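Local coordinates for triabin (Triatoma pallidipennis, PDB 1AVG), which inhibits thrombin by forming a non-covalent one-to-one complex with it, blocking fibrin formation and platelet aggregation while barely suppressing amidolytic activity, at residues S100-Y103 with D104-A107. Residues are numbered along the deposited sequence; the frame is centred on the assembly and turned at random.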
loop_
_atom_site.group_PDB
_atom_site.type_symbol
_atom_site.label_atom_id
_atom_site.label_comp_id
_atom_site.label_asym_id
_atom_site.label_seq_id
_atom_site.Cartn_x
_atom_site.Cartn_y
_atom_site.Cartn_z
ATOM N N SER C 100 -13.261 -7.925 0.198
ATOM C CA SER C 100 -13.074 -6.991 1.305
ATOM C C SER C 100 -14.059 -5.864 1.089
ATOM O O SER C 100 -14.159 -5.339 -0.013
ATOM C CB SER C 100 -11.651 -6.422 1.261
ATOM O OG SER C 100 -11.461 -5.348 2.170
ATOM N N VAL C 101 -14.745 -5.451 2.144
ATOM C CA VAL C 101 -15.734 -4.399 2.015
ATOM C C VAL C 101 -16.021 -3.618 3.287
ATOM O O VAL C 101 -16.027 -4.162 4.385
ATOM C CB VAL C 101 -17.097 -4.964 1.415
ATOM C CG1 VAL C 101 -17.395 -6.343 1.943
ATOM C CG2 VAL C 101 -18.278 -4.037 1.725
ATOM N N SER C 102 -16.170 -2.314 3.127
ATOM C CA SER C 102 -16.532 -1.446 4.215
ATOM C C SER C 102 -17.809 -0.881 3.636
ATOM O O SER C 102 -17.784 -0.041 2.742
ATOM C CB SER C 102 -15.494 -0.354 4.425
ATOM O OG SER C 102 -15.182 0.289 3.207
ATOM N N TYR C 103 -18.931 -1.393 4.115
ATOM C CA TYR C 103 -20.251 -0.991 3.639
ATOM C C TYR C 103 -20.525 0.508 3.527
ATOM O O TYR C 103 -21.540 0.900 2.965
ATOM C CB TYR C 103 -21.327 -1.639 4.505
ATOM C CG TYR C 103 -21.051 -3.085 4.823
ATOM C CD1 TYR C 103 -21.133 -4.061 3.843
ATOM C CD2 TYR C 103 -20.667 -3.469 6.102
ATOM C CE1 TYR C 103 -20.828 -5.392 4.128
ATOM C CE2 TYR C 103 -20.363 -4.793 6.401
ATOM C CZ TYR C 103 -20.442 -5.747 5.411
ATOM O OH TYR C 103 -20.113 -7.049 5.696
ATOM N N ASP C 104 -19.626 1.343 4.031
ATOM C CA ASP C 104 -19.834 2.785 3.973
ATOM C C ASP C 104 -18.733 3.519 3.227
ATOM O O ASP C 104 -18.748 4.746 3.150
ATOM C CB ASP C 104 -19.962 3.366 5.387
ATOM C CG ASP C 104 -18.725 3.122 6.245
ATOM O OD1 ASP C 104 -18.063 2.069 6.084
ATOM O OD2 ASP C 104 -18.419 3.985 7.095
ATOM N N ASN C 105 -17.804 2.769 2.646
ATOM C CA ASN C 105 -16.687 3.366 1.935
ATOM C C ASN C 105 -16.482 2.735 0.557
ATOM O O ASN C 105 -16.912 3.301 -0.451
ATOM C CB ASN C 105 -15.429 3.235 2.795
ATOM C CG ASN C 105 -14.227 3.927 2.198
ATOM O OD1 ASN C 105 -14.347 4.887 1.434
ATOM N ND2 ASN C 105 -13.049 3.433 2.541
ATOM N N PHE C 106 -15.844 1.568 0.506
ATOM C CA PHE C 106 -15.609 0.893 -0.763
ATOM C C PHE C 106 -15.612 -0.613 -0.560
ATOM O O PHE C 106 -15.574 -1.092 0.574
ATOM C CB PHE C 106 -14.286 1.357 -1.400
ATOM C CG PHE C 106 -13.047 0.758 -0.772
ATOM C CD1 PHE C 106 -12.558 -0.481 -1.196
ATOM C CD2 PHE C 106 -12.367 1.431 0.233
ATOM C CE1 PHE C 106 -11.420 -1.035 -0.629
ATOM C CE2 PHE C 106 -11.227 0.878 0.803
ATOM C CZ PHE C 106 -10.755 -0.356 0.371
ATOM N N ALA C 107 -15.646 -1.362 -1.658
ATOM C CA ALA C 107 -15.664 -2.814 -1.589
ATOM C C ALA C 107 -14.955 -3.420 -2.776
ATOM O O ALA C 107 -15.227 -3.046 -3.915
ATOM C CB ALA C 107 -17.097 -3.308 -1.551
#
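Ser102 and Asn105 are the ends of a type I beta turn that reverses the chain between strands 92-101 and 106-115, a beta hairpin of the calycin barrel, and Asn105 N donates to Ser102 O at 2.8 Å. This hydrogen bond is nearly straight, although the donor stands well above the carbonyl plane. The second bond, Ser102 N to Phe106 O at 2.9 Å, runs almost in line with the carbonyl, at a C=O...N angle of 166°. Since Asn105 and Phe106 both face Ser102, the strands meet the turn through a classic beta bulge. Beyond it Val101 and Ala107 form an antiparallel non-hydrogen-bonded pair; CB of Val101 sits 3.4 Å from CB of Ala107. With CG2 of Val101 anti to the backbone N, this methyl also packs against the alanine CB, at 3.6 Å. On this face Val101 meets Met12 and Phe15, while Ala107 touches Phe20 of helix 17-20. The Tyr103 side chain packs on Glu19 and Phe20 of the same helix, and its OH is hydrogen-bonded to the backbone N of Lys16, just before that helix. Another protein chain of the assembly covers other parts of the hairpin: Ser100 OG bonds to its backbone and to a polar side chain, and the Phe106 ring meets one of its aromatic rings with the planes at about 40°. A chi1 of 49° folds the hydroxyl of Ser102 back over its own main chain and toward the bulge, leaving OG 3.0 Å from Phe106 O, a possible hydrogen bond whose proton has another acceptor within reach.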